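Local coordinates for geranyltranstransferase (PDB 3TS7), which probably makes farnesyl diphosphate, an isoprenoid precursor, with the help of magnesium, as a member of the FPP/GGPP synthase family, at residues 17-29 with 69-81. Residues are numbered along the deposited sequence; the frame is centred on the assembly and turned at random.
Sequences QERVERALDARLP and ADLLDGPACAVEF
NH2 of Arg19 is gripped by two carboxylates, a compact example of how one guanidinium can tie a helix to the start of another. Arg19 NH2 reaches Asp70 OD2 at 2.8 Å, on that oxygen's anti lone pair, and Asp73 OD2 at 3.0 Å. NE of Arg19 completes a side-on grip on Asp73, donating to Asp73 OD1 at 2.8 Å in a fairly straight bond (163°) to the syn lone pair, with guanidinium and carboxylate nearly coplanar. CB of Ala69 lies over the centre of one guanidinium face, and Asp73 OD1 also bonds to Tyr59, which helps to fix the carboxylate's rotation. The reach depends on an extended arginine chain, whose CG stands anti to the backbone N (chi1 -179°). A leucine in place of Arg19 would probably leave Asp70 and Asp73 without their shared positive partner and the Asp73 carboxylate freer to turn.

Deeper in, the interface turns mostly apolar. Cys77 SG rests against Ala23, 3.6 Å from its CB, and lies near CD of Arg27. The Arg27 side chain sits as a knob among Asp73, Gly74, Cys77 and Phe81, while its NH1 turns back to Ala23 O at 3.0 Å and its NE pairs with Asp134. Leu24 and Leu28 both slide past Phe81 in the opposite direction, meeting its CE1 obliquely: Leu24 CD2 comes to 3.5 Å, Leu28 CD2 to 3.7 Å. Val46 of helix 36-46 touches all three. Glu80, bordering Leu24, directs its carboxylate to Arg52 and lies close to a bound phosphate.

Segments 17-27 and 73-81 thus cross at 78°, helix 5-27 lying steeply over the start of helix 73-90, with a salt-bridge network at one end and mainly apolar packing at the other, a helix-on-helix packing within the all-helical polyprenyl synthase fold.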
ATOM      1  N   GLN B  17       4.152   5.652  23.651  1.00 40.37           N
ATOM      2  CA  GLN B  17       3.800   6.732  22.743  1.00 46.17           C
ATOM      3  C   GLN B  17       5.016   7.587  22.369  1.00 48.14           C
ATOM      4  O   GLN B  17       5.122   8.044  21.234  1.00 49.01           O
ATOM      5  CB  GLN B  17       2.684   7.593  23.330  1.00 40.74           C
ATOM      6  CG  GLN B  17       1.314   6.927  23.248  1.00 51.60           C
ATOM      7  CD  GLN B  17       0.225   7.719  23.955  1.00 62.47           C
ATOM      8  OE1 GLN B  17       0.506   8.544  24.820  1.00 57.63           O
ATOM      9  NE2 GLN B  17      -1.028   7.463  23.589  1.00 65.99           N
ATOM     10  N   GLU B  18       5.930   7.787  23.317  1.00 47.84           N
ATOM     11  CA  GLU B  18       7.188   8.472  23.032  1.00 48.38           C
ATOM     12  C   GLU B  18       8.127   7.610  22.191  1.00 47.25           C
ATOM     13  O   GLU B  18       8.759   8.113  21.256  1.00 45.21           O
ATOM     14  CB  GLU B  18       7.868   8.902  24.329  1.00 52.56           C
ATOM     15  CG  GLU B  18       7.174  10.083  25.017  1.00 56.64           C
ATOM     16  CD  GLU B  18       7.514  10.204  26.504  1.00 76.73           C
ATOM     17  OE1 GLU B  18       8.442   9.506  26.979  1.00 78.03           O
ATOM     18  OE2 GLU B  18       6.844  11.001  27.202  1.00 68.61           O
ATOM     19  N   ARG B  19       8.202   6.320  22.518  1.00 47.37           N
ATOM     20  CA  ARG B  19       9.033   5.364  21.778  1.00 44.47           C
ATOM     21  C   ARG B  19       8.570   5.202  20.324  1.00 45.61           C
ATOM     22  O   ARG B  19       9.397   5.193  19.408  1.00 43.04           O
ATOM     23  CB  ARG B  19       9.081   4.011  22.482  1.00 42.38           C
ATOM     24  CG  ARG B  19       9.940   2.997  21.776  1.00 36.51           C
ATOM     25  CD  ARG B  19       9.826   1.635  22.398  1.00 46.27           C
ATOM     26  NE  ARG B  19      10.731   0.702  21.730  1.00 40.22           N
ATOM     27  CZ  ARG B  19      11.824   0.185  22.274  1.00 50.46           C
ATOM     28  NH1 ARG B  19      12.151   0.487  23.527  1.00 45.88           N
ATOM     29  NH2 ARG B  19      12.579  -0.651  21.567  1.00 40.10           N
ATOM     30  N   VAL B  20       7.259   5.104  20.106  1.00 39.65           N
ATOM     31  CA  VAL B  20       6.735   5.044  18.733  1.00 39.11           C
ATOM     32  C   VAL B  20       6.893   6.389  17.978  1.00 41.30           C
ATOM     33  O   VAL B  20       7.116   6.389  16.769  1.00 44.66           O
ATOM     34  CB  VAL B  20       5.260   4.529  18.681  1.00 41.64           C
ATOM     35  CG1 VAL B  20       4.285   5.629  19.047  1.00 31.16           C
ATOM     36  CG2 VAL B  20       4.934   3.945  17.302  1.00 42.55           C
ATOM     37  N   GLU B  21       6.791   7.520  18.683  1.00 41.58           N
ATOM     38  CA  GLU B  21       6.950   8.824  18.050  1.00 42.89           C
ATOM     39  C   GLU B  21       8.333   8.951  17.407  1.00 43.06           C
ATOM     40  O   GLU B  21       8.450   9.449  16.281  1.00 45.91           O
ATOM     41  CB  GLU B  21       6.756   9.958  19.058  1.00 40.83           C
ATOM     42  CG  GLU B  21       6.769  11.374  18.458  1.00 45.12           C
ATOM     43  CD  GLU B  21       5.505  11.717  17.679  1.00 61.93           C
ATOM     44  OE1 GLU B  21       5.556  12.658  16.860  1.00 69.07           O
ATOM     45  OE2 GLU B  21       4.456  11.066  17.882  1.00 76.06           O
ATOM     46  N   ARG B  22       9.355   8.489  18.125  1.00 41.39           N
ATOM     47  CA  ARG B  22      10.741   8.483  17.647  1.00 46.67           C
ATOM     48  C   ARG B  22      10.965   7.439  16.562  1.00 47.15           C
ATOM     49  O   ARG B  22      11.766   7.645  15.641  1.00 45.40           O
ATOM     50  CB  ARG B  22      11.708   8.221  18.801  1.00 46.71           C
ATOM     51  CG  ARG B  22      11.792   9.350  19.856  1.00 57.59           C
ATOM     52  CD  ARG B  22      12.956   9.133  20.827  1.00 65.13           C
ATOM     53  NE  ARG B  22      13.166   7.714  21.141  1.00 86.82           N
ATOM     54  CZ  ARG B  22      12.662   7.071  22.199  1.00 93.18           C
ATOM     55  NH1 ARG B  22      11.906   7.710  23.089  1.00 90.72           N
ATOM     56  NH2 ARG B  22      12.920   5.773  22.372  1.00 71.46           N
ATOM     57  N   ALA B  23      10.252   6.321  16.663  1.00 42.67           N
ATOM     58  CA  ALA B  23      10.434   5.235  15.710  1.00 44.30           C
ATOM     59  C   ALA B  23       9.803   5.588  14.358  1.00 45.07           C
ATOM     60  O   ALA B  23      10.372   5.257  13.301  1.00 43.21           O
ATOM     61  CB  ALA B  23       9.913   3.911  16.267  1.00 41.11           C
ATOM     62  N   LEU B  24       8.668   6.298  14.399  1.00 39.52           N
ATOM     63  CA  LEU B  24       8.010   6.799  13.182  1.00 38.35           C
ATOM     64  C   LEU B  24       8.857   7.873  12.481  1.00 39.09           C
ATOM     65  O   LEU B  24       9.025   7.828  11.262  1.00 38.38           O
ATOM     66  CB  LEU B  24       6.602   7.346  13.477  1.00 35.70           C
ATOM     67  CG  LEU B  24       5.555   6.340  13.978  1.00 36.14           C
ATOM     68  CD1 LEU B  24       4.446   7.046  14.755  1.00 45.32           C
ATOM     69  CD2 LEU B  24       4.982   5.506  12.863  1.00 37.43           C
ATOM     70  N   ASP B  25       9.371   8.823  13.266  1.00 41.55           N
ATOM     71  CA  ASP B  25      10.285   9.869  12.788  1.00 43.06           C
ATOM     72  C   ASP B  25      11.528   9.267  12.113  1.00 44.54           C
ATOM     73  O   ASP B  25      11.928   9.713  11.033  1.00 44.26           O
ATOM     74  CB  ASP B  25      10.699  10.787  13.948  1.00 48.02           C
ATOM     75  CG  ASP B  25      11.636  11.912  13.510  1.00 52.65           C
ATOM     76  OD1 ASP B  25      11.467  12.448  12.396  1.00 54.73           O
ATOM     77  OD2 ASP B  25      12.548  12.254  14.286  1.00 58.85           O
ATOM     78  N   ALA B  26      12.104   8.240  12.738  1.00 42.42           N
ATOM     79  CA  ALA B  26      13.253   7.538  12.184  1.00 46.10           C
ATOM     80  C   ALA B  26      12.952   6.808  10.867  1.00 50.89           C
ATOM     81  O   ALA B  26      13.862   6.591  10.067  1.00 47.21           O
ATOM     82  CB  ALA B  26      13.864   6.573  13.220  1.00 42.96           C
ATOM     83  N   ARG B  27      11.685   6.450  10.631  1.00 48.73           N
ATOM     84  CA  ARG B  27      11.305   5.732   9.405  1.00 44.60           C
ATOM     85  C   ARG B  27      10.628   6.628   8.359  1.00 43.37           C
ATOM     86  O   ARG B  27      10.300   6.172   7.266  1.00 39.73           O
ATOM     87  CB  ARG B  27      10.426   4.513   9.734  1.00 38.71           C
ATOM     88  CG  ARG B  27      11.197   3.334  10.320  1.00 36.69           C
ATOM     89  CD  ARG B  27      10.344   2.432  11.206  1.00 45.73           C
ATOM     90  NE  ARG B  27      11.158   1.385  11.826  1.00 35.60           N
ATOM     91  CZ  ARG B  27      11.821   1.529  12.977  1.00 33.08           C
ATOM     92  NH1 ARG B  27      11.755   2.667  13.654  1.00 30.68           N
ATOM     93  NH2 ARG B  27      12.553   0.537  13.450  1.00 34.02           N
ATOM     94  N   LEU B  28      10.399   7.893   8.693  1.00 36.98           N
ATOM     95  CA  LEU B  28       9.803   8.797   7.722  1.00 40.01           C
ATOM     96  C   LEU B  28      10.901   9.577   6.989  1.00 43.95           C
ATOM     97  O   LEU B  28      11.814  10.095   7.638  1.00 44.16           O
ATOM     98  CB  LEU B  28       8.821   9.763   8.385  1.00 39.90           C
ATOM     99  CG  LEU B  28       7.433   9.189   8.730  1.00 45.01           C
ATOM    100  CD1 LEU B  28       6.696  10.152   9.649  1.00 34.28           C
ATOM    101  CD2 LEU B  28       6.624   8.887   7.483  1.00 41.15           C
ATOM    102  N   PRO B  29      10.814   9.658   5.645  1.00 44.88           N
ATOM    103  CA  PRO B  29      11.831  10.398   4.875  1.00 45.65           C
ATOM    104  C   PRO B  29      11.850  11.875   5.283  1.00 44.52           C
ATOM    105  O   PRO B  29      10.788  12.458   5.517  1.00 45.50           O
ATOM    106  CB  PRO B  29      11.368  10.242   3.422  1.00 44.68           C
ATOM    107  CG  PRO B  29      10.397   9.071   3.431  1.00 50.77           C
ATOM    108  CD  PRO B  29       9.741   9.127   4.780  1.00 38.36           C
ATOM    109  N   ALA B  69      11.150  -5.258  22.911  1.00 37.69           N
ATOM    110  CA  ALA B  69      10.517  -4.127  22.233  1.00 41.66           C
ATOM    111  C   ALA B  69      11.252  -3.693  20.967  1.00 40.85           C
ATOM    112  O   ALA B  69      10.643  -3.170  20.046  1.00 38.91           O
ATOM    113  CB  ALA B  69      10.372  -2.960  23.187  1.00 36.54           C
ATOM    114  N   ASP B  70      12.562  -3.918  20.943  1.00 42.21           N
ATOM    115  CA  ASP B  70      13.389  -3.690  19.766  1.00 39.99           C
ATOM    116  C   ASP B  70      12.879  -4.381  18.501  1.00 37.81           C
ATOM    117  O   ASP B  70      12.963  -3.814  17.416  1.00 41.01           O
ATOM    118  CB  ASP B  70      14.842  -4.111  20.056  1.00 42.65           C
ATOM    119  CG  ASP B  70      15.593  -3.084  20.901  1.00 53.91           C
ATOM    120  OD1 ASP B  70      16.750  -3.354  21.282  1.00 61.33           O
ATOM    121  OD2 ASP B  70      15.032  -2.008  21.193  1.00 46.12           O
ATOM    122  N   LEU B  71      12.357  -5.601  18.646  1.00 37.35           N
ATOM    123  CA  LEU B  71      11.787  -6.347  17.521  1.00 37.26           C
ATOM    124  C   LEU B  71      10.404  -5.839  17.091  1.00 35.53           C
ATOM    125  O   LEU B  71       9.895  -6.241  16.042  1.00 38.75           O
ATOM    126  CB  LEU B  71      11.688  -7.848  17.833  1.00 31.13           C
ATOM    127  CG  LEU B  71      12.949  -8.636  18.200  1.00 38.40           C
ATOM    128  CD1 LEU B  71      12.630 -10.126  18.269  1.00 43.18           C
ATOM    129  CD2 LEU B  71      14.103  -8.391  17.236  1.00 37.35           C
ATOM    130  N   LEU B  72       9.821  -4.953  17.889  1.00 34.03           N
ATOM    131  CA  LEU B  72       8.431  -4.530  17.714  1.00 37.29           C
ATOM    132  C   LEU B  72       8.278  -3.127  17.172  1.00 34.96           C
ATOM    133  O   LEU B  72       7.210  -2.802  16.693  1.00 35.00           O
ATOM    134  CB  LEU B  72       7.645  -4.650  19.034  1.00 34.87           C
ATOM    135  CG  LEU B  72       7.569  -6.032  19.696  1.00 38.51           C
ATOM    136  CD1 LEU B  72       6.988  -5.888  21.080  1.00 45.19           C
ATOM    137  CD2 LEU B  72       6.785  -7.050  18.881  1.00 37.78           C
ATOM    138  N   ASP B  73       9.338  -2.310  17.234  1.00 34.89           N
ATOM    139  CA  ASP B  73       9.311  -0.967  16.675  1.00 36.18           C
ATOM    140  C   ASP B  73       8.864  -0.931  15.208  1.00 35.25           C
ATOM    141  O   ASP B  73       7.981  -0.165  14.864  1.00 39.34           O
ATOM    142  CB  ASP B  73      10.669  -0.265  16.824  1.00 38.44           C
ATOM    143  CG  ASP B  73      11.015   0.057  18.272  1.00 45.81           C
ATOM    144  OD1 ASP B  73      10.129   0.471  19.044  1.00 47.84           O
ATOM    145  OD2 ASP B  73      12.189  -0.089  18.639  1.00 41.22           O
ATOM    146  N   GLY B  74       9.476  -1.769  14.375  1.00 37.59           N
ATOM    147  CA  GLY B  74       9.147  -1.883  12.958  1.00 36.07           C
ATOM    148  C   GLY B  74       7.695  -2.244  12.700  1.00 38.03           C
ATOM    149  O   GLY B  74       6.991  -1.476  12.043  1.00 35.16           O
ATOM    150  N   PRO B  75       7.224  -3.390  13.245  1.00 37.23           N
ATOM    151  CA  PRO B  75       5.804  -3.741  13.079  1.00 34.72           C
ATOM    152  C   PRO B  75       4.837  -2.707  13.653  1.00 31.90           C
ATOM    153  O   PRO B  75       3.799  -2.476  13.043  1.00 37.28           O
ATOM    154  CB  PRO B  75       5.702  -5.077  13.803  1.00 32.64           C
ATOM    155  CG  PRO B  75       7.023  -5.669  13.613  1.00 33.72           C
ATOM    156  CD  PRO B  75       7.963  -4.524  13.829  1.00 27.69           C
ATOM    157  N   ALA B  76       5.190  -2.048  14.761  1.00 32.18           N
ATOM    158  CA  ALA B  76       4.323  -1.009  15.344  1.00 31.64           C
ATOM    159  C   ALA B  76       4.192   0.196  14.420  1.00 38.75           C
ATOM    160  O   ALA B  76       3.093   0.711  14.234  1.00 38.61           O
ATOM    161  CB  ALA B  76       4.792  -0.578  16.736  1.00 28.75           C
ATOM    162  N   CYS B  77       5.309   0.633  13.830  1.00 35.74           N
ATOM    163  CA  CYS B  77       5.278   1.716  12.845  1.00 33.94           C
ATOM    164  C   CYS B  77       4.514   1.348  11.585  1.00 26.30           C
ATOM    165  O   CYS B  77       3.856   2.209  11.028  1.00 33.55           O
ATOM    166  CB  CYS B  77       6.695   2.121  12.428  1.00 40.59           C
ATOM    167  SG  CYS B  77       7.620   2.899  13.734  1.00 43.19           S
ATOM    168  N   ALA B  78       4.669   0.094  11.127  1.00 32.40           N
ATOM    169  CA  ALA B  78       4.016  -0.420   9.918  1.00 32.82           C
ATOM    170  C   ALA B  78       2.510  -0.347  10.047  1.00 36.97           C
ATOM    171  O   ALA B  78       1.842   0.136   9.126  1.00 31.30           O
ATOM    172  CB  ALA B  78       4.442  -1.860   9.615  1.00 30.91           C
ATOM    173  N   VAL B  79       1.967  -0.808  11.184  1.00 29.85           N
ATOM    174  CA  VAL B  79       0.505  -0.728  11.361  1.00 37.69           C
ATOM    175  C   VAL B  79       0.027   0.698  11.512  1.00 28.62           C
ATOM    176  O   VAL B  79      -1.057   1.021  11.055  1.00 36.18           O
ATOM    177  CB  VAL B  79      -0.080  -1.621  12.512  1.00 30.63           C
ATOM    178  CG1 VAL B  79       0.003  -3.077  12.147  1.00 39.61           C
ATOM    179  CG2 VAL B  79       0.597  -1.334  13.860  1.00 34.33           C
ATOM    180  N   GLU B  80       0.838   1.555  12.133  1.00 34.17           N
ATOM    181  CA  GLU B  80       0.468   2.955  12.299  1.00 30.47           C
ATOM    182  C   GLU B  80       0.498   3.743  10.981  1.00 40.36           C
ATOM    183  O   GLU B  80      -0.347   4.632  10.778  1.00 36.63           O
ATOM    184  CB  GLU B  80       1.345   3.644  13.354  1.00 32.38           C
ATOM    185  CG  GLU B  80       0.919   5.059  13.731  1.00 35.70           C
ATOM    186  CD  GLU B  80      -0.409   5.124  14.490  1.00 45.62           C
ATOM    187  OE1 GLU B  80      -0.780   6.218  14.964  1.00 44.67           O
ATOM    188  OE2 GLU B  80      -1.094   4.094  14.619  1.00 39.96           O
ATOM    189  N   PHE B  81       1.462   3.420  10.111  1.00 36.87           N
ATOM    190  CA  PHE B  81       1.526   4.008   8.768  1.00 33.26           C
ATOM    191  C   PHE B  81       0.246   3.688   7.992  1.00 35.85           C
ATOM    192  O   PHE B  81      -0.347   4.584   7.388  1.00 37.46           O
ATOM    193  CB  PHE B  81       2.755   3.505   7.976  1.00 29.69           C
ATOM    194  CG  PHE B  81       4.077   4.140   8.385  1.00 31.77           C
ATOM    195  CD1 PHE B  81       4.119   5.370   9.040  1.00 30.09           C
ATOM    196  CD2 PHE B  81       5.283   3.532   8.035  1.00 42.03           C
ATOM    197  CE1 PHE B  81       5.361   5.968   9.389  1.00 36.28           C
ATOM    198  CE2 PHE B  81       6.523   4.117   8.386  1.00 35.23           C
ATOM    199  CZ  PHE B  81       6.553   5.329   9.070  1.00 35.25           C
TER